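Local coordinates for protein citrate synthase (Sulfolobus solfataricus, PDB 1O7X) that is a citrate synthase, a predominantly helical enzyme of the citrate synthase family, present here as a dimer of two copies of one chain, at residues 90-95 and 136-141; 98-103 and 205-210; 108-113 and 200-205. All blocks are in the same frame, centred on the assembly; numbering follows the deposited sequence.

How the interactions relate
Helix 92-106 serves both interaction 1, near its N-terminus, and interaction 2, further along; helix 202-213 serves interaction 2 and, at its beginning, interaction 3. Interactions 2 and 3 share Ser205 and touch, with Tyr203 packing against Thr100 and Leu103, whereas interactions 1 and 3 lie about 26 Å apart between centres. Every touching residue of interaction 2 is buried, and its chemistry is that of small hydroxyl and alkyl groups. The other two are also largely buried but include partly exposed residues: lysine and arginine methylenes in interaction 1, and the two aromatic rings of interaction 3, which close on a buried methionine. All three border the second subunit.

Interaction 1. Residues 90-95 and 136-141; sequences ADAIGL and RRKEGN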
loop_
_atom_site.group_PDB
_atom_site.type_symbol
_atom_site.label_atom_id
_atom_site.label_comp_id
_atom_site.label_asym_id
_atom_site.label_seq_id
_atom_site.Cartn_x
_atom_site.Cartn_y
_atom_site.Cartn_z
ATOM N N ALA A 90 -8.865 -5.109 -16.752
ATOM C CA ALA A 90 -8.377 -4.408 -15.567
ATOM C C ALA A 90 -7.071 -3.668 -15.914
ATOM O O ALA A 90 -6.300 -4.104 -16.756
ATOM C CB ALA A 90 -8.085 -5.337 -14.394
ATOM N N ASP A 91 -6.776 -2.589 -15.210
ATOM C CA ASP A 91 -5.501 -1.925 -15.377
ATOM C C ASP A 91 -4.443 -2.959 -14.954
ATOM O O ASP A 91 -4.687 -3.819 -14.102
ATOM C CB ASP A 91 -5.436 -0.637 -14.596
ATOM C CG ASP A 91 -4.092 0.052 -14.541
ATOM O OD1 ASP A 91 -3.023 -0.543 -14.258
ATOM O OD2 ASP A 91 -4.113 1.284 -14.793
ATOM N N ALA A 92 -3.248 -2.819 -15.521
ATOM C CA ALA A 92 -2.182 -3.781 -15.350
ATOM C C ALA A 92 -1.515 -3.660 -13.992
ATOM O O ALA A 92 -1.087 -4.681 -13.394
ATOM C CB ALA A 92 -1.212 -3.706 -16.515
ATOM N N ILE A 93 -1.481 -2.434 -13.493
ATOM C CA ILE A 93 -0.891 -2.239 -12.152
ATOM C C ILE A 93 -1.792 -2.888 -11.103
ATOM O O ILE A 93 -1.309 -3.471 -10.136
ATOM C CB ILE A 93 -0.665 -0.748 -11.868
ATOM C CG1 ILE A 93 0.358 -0.154 -12.824
ATOM C CG2 ILE A 93 -0.317 -0.503 -10.406
ATOM C CD1 ILE A 93 1.595 -0.948 -13.190
ATOM N N GLY A 94 -3.104 -2.836 -11.338
ATOM C CA GLY A 94 -4.150 -3.389 -10.515
ATOM C C GLY A 94 -3.957 -4.897 -10.413
ATOM O O GLY A 94 -3.975 -5.503 -9.337
ATOM N N LEU A 95 -3.740 -5.487 -11.593
ATOM C CA LEU A 95 -3.538 -6.940 -11.650
ATOM C C LEU A 95 -2.257 -7.248 -10.901
ATOM O O LEU A 95 -2.240 -8.259 -10.226
ATOM C CB LEU A 95 -3.484 -7.488 -13.060
ATOM C CG LEU A 95 -4.702 -7.494 -13.976
ATOM C CD1 LEU A 95 -4.354 -7.991 -15.374
ATOM C CD2 LEU A 95 -5.817 -8.366 -13.428
ATOM N N ARG A 136 0.027 -11.703 -20.628
ATOM C CA ARG A 136 -0.676 -12.773 -21.327
ATOM C C ARG A 136 -2.173 -12.727 -21.092
ATOM O O ARG A 136 -2.943 -12.893 -22.018
ATOM C CB ARG A 136 -0.158 -14.156 -20.994
ATOM C CG ARG A 136 1.349 -14.266 -21.019
ATOM C CD ARG A 136 1.756 -15.735 -21.113
ATOM N NE ARG A 136 2.446 -15.945 -22.362
ATOM C CZ ARG A 136 2.044 -16.500 -23.487
ATOM N NH1 ARG A 136 0.822 -16.992 -23.599
ATOM N NH2 ARG A 136 2.899 -16.535 -24.502
ATOM N N ARG A 137 -2.603 -12.451 -19.876
ATOM C CA ARG A 137 -4.009 -12.438 -19.505
ATOM C C ARG A 137 -4.756 -11.285 -20.129
ATOM O O ARG A 137 -5.971 -11.386 -20.313
ATOM C CB ARG A 137 -4.095 -12.436 -17.980
ATOM C CG ARG A 137 -5.060 -11.448 -17.362
ATOM C CD ARG A 137 -6.254 -12.144 -16.770
ATOM N NE ARG A 137 -7.520 -11.557 -17.201
ATOM C CZ ARG A 137 -8.437 -12.287 -17.821
ATOM N NH1 ARG A 137 -8.223 -13.563 -18.067
ATOM N NH2 ARG A 137 -9.588 -11.821 -18.224
ATOM N N LYS A 138 -4.081 -10.184 -20.420
ATOM C CA LYS A 138 -4.730 -9.020 -21.001
ATOM C C LYS A 138 -4.847 -9.164 -22.517
ATOM O O LYS A 138 -5.543 -8.380 -23.164
ATOM C CB LYS A 138 -4.022 -7.726 -20.631
ATOM C CG LYS A 138 -3.914 -7.303 -19.189
ATOM C CD LYS A 138 -3.797 -5.783 -19.016
ATOM C CE LYS A 138 -5.146 -5.167 -19.226
ATOM N NZ LYS A 138 -5.210 -3.872 -19.896
ATOM N N GLU A 139 -4.108 -10.068 -23.108
ATOM C CA GLU A 139 -4.135 -10.401 -24.508
ATOM C C GLU A 139 -4.924 -11.707 -24.709
ATOM O O GLU A 139 -5.092 -12.204 -25.834
ATOM C CB GLU A 139 -2.738 -10.630 -25.076
ATOM C CG GLU A 139 -1.907 -9.472 -25.525
ATOM C CD GLU A 139 -2.626 -8.399 -26.307
ATOM O OE1 GLU A 139 -3.106 -8.731 -27.423
ATOM O OE2 GLU A 139 -2.714 -7.251 -25.812
ATOM N N GLY A 140 -5.362 -12.297 -23.593
ATOM C CA GLY A 140 -6.099 -13.534 -23.559
ATOM C C GLY A 140 -5.342 -14.839 -23.744
ATOM O O GLY A 140 -5.972 -15.884 -23.981
ATOM N N ASN A 141 -4.024 -14.894 -23.636
ATOM C CA ASN A 141 -3.303 -16.127 -23.847
ATOM C C ASN A 141 -3.233 -16.998 -22.600
ATOM O O ASN A 141 -3.502 -16.475 -21.524
ATOM C CB ASN A 141 -1.877 -15.873 -24.320
ATOM C CG ASN A 141 -1.582 -14.832 -25.360
ATOM O OD1 ASN A 141 -2.199 -14.773 -26.426
ATOM N ND2 ASN A 141 -0.601 -13.981 -25.055
#
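Arg136 O, held by the N-H groups of Glu139 and Asn141, closes the turn from which Lys138 reaches across to Ala90, Ala92 and Leu95. The two donors approach this oxygen from opposite faces of its carbonyl plane, with Asn141 N the nearer, 2.8 Å from Arg136 O. Together with the weak bond from Gly140 N to Arg137 O, this gives the pattern of a Schellman motif, and Gly140 suits its place because it takes the positive phi of 77°. The motif ends helix 116-138, and Lys138, just before Gly140 and Glu139, points toward the start of helix 92-106. The lysine chain sets out with CG anti to its carbonyl carbon, chi1 -62°, and Lys138 CG lies 3.9 Å from Leu95 CD1. Further out, Lys138 CD passes Ala92 CB at 4.2 Å. The same leucine methyl, Leu95 CD1, also meets Arg137 CG at 4.0 Å, the leucine and arginine side chains crossing at about a right angle. Leu95 thus sets a branched apolar group against the methylenes of two basic residues, and it also packs on Val134. The lysine ammonium group ends beside Ala90, with Lys138 NZ 3.3 Å from Ala90 O but badly angled for a hydrogen bond. Next along the chain, Asp91 is the N-cap: Asp91 OD1 accepts from Ile93 N at 2.6 Å, met nearly along the C-O direction of the carboxylate. Tyr328 offers the lysine a cation-pi partner, while Ala90 and Leu95 also pack on Ser105 of the second subunit. The contact is therefore alkyl packing around Leu95 and Ala92, with the end of the lysine chain lying against the Ala90 carbonyl. Lys138 NZ and Asp91 OD1 are 6.9 Å apart and do not pair, so any attraction between these charges is probably modest.

Interaction 2. Residues 98-103 and 205-210; sequences VGTAAL and SLTAAL
An antiparallel pair of buried helices, 92-106 and 202-213, meets here at the dimer interface, consistent with the sandwich of eight helices known from citrate synthase dimers. The axes of the two short segments approach to 8.7 Å, with 164° between their directions. So close an approach suits the residues at the centre, Thr100 and Thr207, which are small and branched at CB; their CA atoms are 5.7 Å apart. Their side chains slide past each other in opposite directions and bring Thr100 OG1 within 3.2 Å of Thr207 OG1, a hydrogen bond that is weak and not settled. Each hydroxyl has a stronger partner on its own helix: Leu96 O for Thr100 OG1, and Tyr203 O for Thr207 OG1. On Thr207 the oxygen stands anti to the carbonyl carbon, chi1 -60°, and Thr207 OG1 also lies 3.2 Å from Ala101 N, too poorly angled to be a hydrogen bond.

One turn on, Leu210 leans across Thr100 at a slant and sets CD1 against both branches of the threonine, Leu210 CD1 lying 3.6 Å from Thr100 OG1 and 3.9 Å from Thr100 CG2. Leu206 comes up beside the same methyl, and Trp342 of helix 330-352 packs against both leucines. Across the interface, Thr207 packs on Thr207 of the second subunit. Thr100 fits this place in two ways: its methyl joins the leucines, while its hydroxyl, like that of Thr207, can return to a backbone carbonyl of its own helix. The buried oxygens therefore need little from the neighbouring helix, and packing of small groups probably matters more here than the weak link between the hydroxyls.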
loop_
_atom_site.group_PDB
_atom_site.type_symbol
_atom_site.label_atom_id
_atom_site.label_comp_id
_atom_site.label_asym_id
_atom_site.label_seq_id
_atom_site.Cartn_x
_atom_site.Cartn_y
_atom_site.Cartn_z
ATOM N N VAL A 98 -2.937 -7.326 -7.187
ATOM C CA VAL A 98 -3.595 -8.569 -6.813
ATOM C C VAL A 98 -2.592 -9.704 -6.656
ATOM O O VAL A 98 -2.689 -10.550 -5.775
ATOM C CB VAL A 98 -4.619 -8.928 -7.898
ATOM C CG1 VAL A 98 -5.171 -10.307 -7.654
ATOM C CG2 VAL A 98 -5.750 -7.922 -7.931
ATOM N N GLY A 99 -1.665 -9.847 -7.609
ATOM C CA GLY A 99 -0.655 -10.885 -7.618
ATOM C C GLY A 99 0.334 -10.751 -6.465
ATOM O O GLY A 99 0.749 -11.776 -5.903
ATOM N N THR A 100 0.711 -9.523 -6.093
ATOM C CA THR A 100 1.667 -9.385 -4.992
ATOM C C THR A 100 0.985 -9.634 -3.655
ATOM O O THR A 100 1.567 -10.216 -2.741
ATOM C CB THR A 100 2.347 -8.008 -5.050
ATOM O OG1 THR A 100 1.358 -7.068 -5.505
ATOM C CG2 THR A 100 3.505 -7.997 -6.035
ATOM N N ALA A 101 -0.278 -9.198 -3.547
ATOM C CA ALA A 101 -1.091 -9.515 -2.385
ATOM C C ALA A 101 -1.287 -11.031 -2.324
ATOM O O ALA A 101 -1.142 -11.641 -1.247
ATOM C CB ALA A 101 -2.429 -8.788 -2.391
ATOM N N ALA A 102 -1.577 -11.667 -3.470
ATOM C CA ALA A 102 -1.753 -13.134 -3.360
ATOM C C ALA A 102 -0.466 -13.721 -2.814
ATOM O O ALA A 102 -0.503 -14.254 -1.707
ATOM C CB ALA A 102 -2.365 -13.772 -4.577
ATOM N N LEU A 103 0.701 -13.466 -3.394
ATOM C CA LEU A 103 1.974 -13.944 -2.842
ATOM C C LEU A 103 2.275 -13.565 -1.395
ATOM O O LEU A 103 2.847 -14.340 -0.606
ATOM C CB LEU A 103 3.105 -13.439 -3.744
ATOM C CG LEU A 103 3.307 -14.170 -5.081
ATOM C CD1 LEU A 103 4.149 -13.331 -6.029
ATOM C CD2 LEU A 103 3.962 -15.503 -4.782
ATOM N N SER A 205 4.985 -4.784 1.052
ATOM C CA SER A 205 5.512 -3.442 0.780
ATOM C C SER A 205 5.421 -3.136 -0.709
ATOM O O SER A 205 5.117 -2.045 -1.183
ATOM C CB SER A 205 6.920 -3.337 1.360
ATOM O OG SER A 205 6.962 -4.099 2.547
ATOM N N LEU A 206 5.687 -4.183 -1.498
ATOM C CA LEU A 206 5.537 -4.016 -2.947
ATOM C C LEU A 206 4.078 -3.682 -3.263
ATOM O O LEU A 206 3.787 -2.715 -3.976
ATOM C CB LEU A 206 6.100 -5.233 -3.660
ATOM C CG LEU A 206 7.619 -5.252 -3.903
ATOM C CD1 LEU A 206 8.046 -6.563 -4.557
ATOM C CD2 LEU A 206 8.056 -4.112 -4.801
ATOM N N THR A 207 3.099 -4.353 -2.649
ATOM C CA THR A 207 1.687 -4.099 -2.884
ATOM C C THR A 207 1.459 -2.627 -2.596
ATOM O O THR A 207 0.867 -1.932 -3.428
ATOM C CB THR A 207 0.768 -5.043 -2.096
ATOM O OG1 THR A 207 0.978 -6.428 -2.424
ATOM C CG2 THR A 207 -0.707 -4.779 -2.386
ATOM N N ALA A 208 1.955 -2.114 -1.477
ATOM C CA ALA A 208 1.821 -0.701 -1.155
ATOM C C ALA A 208 2.371 0.214 -2.258
ATOM O O ALA A 208 1.691 1.195 -2.641
ATOM C CB ALA A 208 2.507 -0.409 0.169
ATOM N N ALA A 209 3.591 -0.033 -2.750
ATOM C CA ALA A 209 4.218 0.718 -3.817
ATOM C C ALA A 209 3.393 0.688 -5.104
ATOM O O ALA A 209 3.192 1.706 -5.761
ATOM C CB ALA A 209 5.581 0.178 -4.243
ATOM N N LEU A 210 2.929 -0.506 -5.435
ATOM C CA LEU A 210 2.089 -0.698 -6.606
ATOM C C LEU A 210 0.733 -0.011 -6.484
ATOM O O LEU A 210 0.203 0.488 -7.490
ATOM C CB LEU A 210 1.859 -2.187 -6.851
ATOM C CG LEU A 210 3.094 -2.981 -7.324
ATOM C CD1 LEU A 210 2.705 -4.444 -7.489
ATOM C CD2 LEU A 210 3.658 -2.375 -8.595
#

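Interaction 3. Residues 108-113 and 200-205; sequences KNFKWK and SDMYSS
Trp112 lies with its indole edge toward Ser200, and Trp112 NE1-H runs almost in the ring plane to Ser200 O, 2.8 Å from NE1. The bond is fairly straight, 160° at the hydrogen, although the donor stands tilted from the plane of the carbonyl. Phe110 approaches the indole over one face: Phe110 CE2 sits 3.7 Å above the Trp112 ring plane, displaced toward the rim. Conversely, Trp112 NE1 lies in the plane of the phenyl ring, at its edge. The bond from CA to CB of Phe110 already points toward residues 200-205, and CG continues anti to the backbone N, chi1 180°.

Met202 completes the cluster, crossing the indole obliquely and the phenyl side chain at about a right angle. Met202 CG touches both rings, at 3.7 Å from Trp112 CH2 and 4.1 Å from Phe110 CZ, and its sulfur makes Met-aromatic contacts with both. Met202 SD is 4.8 Å from the centroid of the six-membered ring of Trp112, in an oblique position. A flexible, polarisable thioether suits a site flanked by two flat groups set at different angles. Ile346 of helix 330-352 packs on both Trp112 and Met202.

The cluster fastens the loop between helices 92-106 and 116-138 to the start of helix 202-213, where Asp201 is the N-cap. Asp201 OD2 accepts from Ser204 N at 2.8 Å, the donor lying above the carboxylate plane, and OD1 forms a salt bridge with Lys214 of the second subunit. Asp201 O takes two donors, Ser205 N and Ser205 OG, from opposite faces of its plane. On the loop side of the aspartate, its methylene meets the phenyl ring, Asp201 CB lying 4.0 Å from Phe110 CD2, with the ring and carboxylate planes 74° apart.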
loop_
_atom_site.group_PDB
_atom_site.type_symbol
_atom_site.label_atom_id
_atom_site.label_comp_id
_atom_site.label_asym_id
_atom_site.label_seq_id
_atom_site.Cartn_x
_atom_site.Cartn_y
_atom_site.Cartn_z
ATOM N N LYS A 108 3.629 -17.376 4.470
ATOM C CA LYS A 108 3.682 -17.365 5.929
ATOM C C LYS A 108 5.024 -17.556 6.625
ATOM O O LYS A 108 5.034 -17.563 7.870
ATOM C CB LYS A 108 2.719 -18.450 6.460
ATOM C CG LYS A 108 1.274 -18.031 6.601
ATOM C CD LYS A 108 0.752 -18.229 8.021
ATOM C CE LYS A 108 0.826 -16.932 8.817
ATOM N NZ LYS A 108 -0.162 -16.888 9.936
ATOM N N ASN A 109 6.154 -17.760 5.968
ATOM C CA ASN A 109 7.452 -17.976 6.589
ATOM C C ASN A 109 8.433 -16.839 6.338
ATOM O O ASN A 109 9.499 -17.038 5.737
ATOM C CB ASN A 109 7.974 -19.306 6.028
ATOM C CG ASN A 109 9.230 -19.853 6.664
ATOM O OD1 ASN A 109 9.996 -20.576 6.015
ATOM N ND2 ASN A 109 9.504 -19.523 7.920
ATOM N N PHE A 110 8.117 -15.601 6.741
ATOM C CA PHE A 110 9.033 -14.502 6.457
ATOM C C PHE A 110 9.496 -13.792 7.721
ATOM O O PHE A 110 8.713 -13.548 8.629
ATOM C CB PHE A 110 8.451 -13.503 5.430
ATOM C CG PHE A 110 9.475 -12.409 5.218
ATOM C CD1 PHE A 110 10.644 -12.681 4.528
ATOM C CD2 PHE A 110 9.296 -11.162 5.787
ATOM C CE1 PHE A 110 11.603 -11.699 4.371
ATOM C CE2 PHE A 110 10.258 -10.184 5.633
ATOM C CZ PHE A 110 11.408 -10.450 4.920
ATOM N N LYS A 111 10.768 -13.416 7.760
ATOM C CA LYS A 111 11.341 -12.747 8.913
ATOM C C LYS A 111 12.349 -11.678 8.531
ATOM O O LYS A 111 13.425 -12.060 8.054
ATOM C CB LYS A 111 12.101 -13.822 9.717
ATOM C CG LYS A 111 11.834 -13.826 11.206
ATOM C CD LYS A 111 10.840 -14.932 11.577
ATOM C CE LYS A 111 10.889 -15.270 13.061
ATOM N NZ LYS A 111 12.295 -15.405 13.551
ATOM N N TRP A 112 12.113 -10.393 8.744
ATOM C CA TRP A 112 13.143 -9.407 8.441
ATOM C C TRP A 112 14.467 -9.815 9.080
ATOM O O TRP A 112 14.531 -10.526 10.081
ATOM C CB TRP A 112 12.788 -8.005 8.949
ATOM C CG TRP A 112 11.834 -7.356 7.996
ATOM C CD1 TRP A 112 10.482 -7.234 8.100
ATOM C CD2 TRP A 112 12.190 -6.788 6.726
ATOM N NE1 TRP A 112 9.974 -6.606 6.992
ATOM C CE2 TRP A 112 10.995 -6.312 6.138
ATOM C CE3 TRP A 112 13.406 -6.634 6.051
ATOM C CZ2 TRP A 112 10.978 -5.682 4.904
ATOM C CZ3 TRP A 112 13.380 -6.013 4.816
ATOM C CH2 TRP A 112 12.176 -5.537 4.269
ATOM N N LYS A 113 15.552 -9.313 8.514
ATOM C CA LYS A 113 16.884 -9.495 9.031
ATOM C C LYS A 113 17.266 -10.948 9.263
ATOM O O LYS A 113 17.747 -11.308 10.343
ATOM C CB LYS A 113 17.070 -8.709 10.339
ATOM C CG LYS A 113 17.012 -7.204 10.180
ATOM C CD LYS A 113 17.515 -6.485 11.416
ATOM C CE LYS A 113 16.450 -6.235 12.458
ATOM N NZ LYS A 113 16.961 -6.381 13.861
ATOM N N SER A 200 6.147 -5.112 7.963
ATOM C CA SER A 200 5.252 -5.937 7.157
ATOM C C SER A 200 6.148 -6.715 6.193
ATOM O O SER A 200 7.350 -6.435 6.067
ATOM C CB SER A 200 4.253 -5.046 6.415
ATOM O OG SER A 200 3.492 -5.749 5.448
ATOM N N ASP A 201 5.611 -7.661 5.426
ATOM C CA ASP A 201 6.508 -8.417 4.557
ATOM C C ASP A 201 6.894 -7.650 3.306
ATOM O O ASP A 201 6.393 -6.562 3.001
ATOM C CB ASP A 201 5.805 -9.763 4.375
ATOM C CG ASP A 201 4.593 -9.558 3.492
ATOM O OD1 ASP A 201 3.572 -9.108 4.057
ATOM O OD2 ASP A 201 4.772 -9.765 2.270
ATOM N N MET A 202 7.796 -8.206 2.491
ATOM C CA MET A 202 8.322 -7.545 1.305
ATOM C C MET A 202 7.267 -7.532 0.221
ATOM O O MET A 202 7.099 -6.499 -0.447
ATOM C CB MET A 202 9.641 -8.138 0.831
ATOM C CG MET A 202 10.784 -7.905 1.797
ATOM S SD MET A 202 12.424 -8.401 1.211
ATOM C CE MET A 202 12.091 -9.982 0.519
ATOM N N TYR A 203 6.515 -8.630 0.107
ATOM C CA TYR A 203 5.443 -8.668 -0.901
ATOM C C TYR A 203 4.379 -7.635 -0.551
ATOM O O TYR A 203 3.898 -6.900 -1.413
ATOM C CB TYR A 203 4.788 -10.011 -1.039
ATOM C CG TYR A 203 5.632 -11.124 -1.603
ATOM C CD1 TYR A 203 6.021 -12.176 -0.781
ATOM C CD2 TYR A 203 6.011 -11.153 -2.940
ATOM C CE1 TYR A 203 6.769 -13.214 -1.256
ATOM C CE2 TYR A 203 6.766 -12.208 -3.433
ATOM C CZ TYR A 203 7.124 -13.239 -2.588
ATOM O OH TYR A 203 7.891 -14.295 -3.061
ATOM N N SER A 204 4.092 -7.495 0.749
ATOM C CA SER A 204 3.154 -6.446 1.144
ATOM C C SER A 204 3.682 -5.049 0.861
ATOM O O SER A 204 2.936 -4.163 0.419
ATOM C CB SER A 204 2.773 -6.676 2.595
ATOM O OG SER A 204 1.815 -7.718 2.666
ATOM N N SER A 205 4.985 -4.784 1.052
ATOM C CA SER A 205 5.512 -3.442 0.780
ATOM C C SER A 205 5.421 -3.136 -0.709
ATOM O O SER A 205 5.117 -2.045 -1.183
ATOM C CB SER A 205 6.920 -3.337 1.360
ATOM O OG SER A 205 6.962 -4.099 2.547
#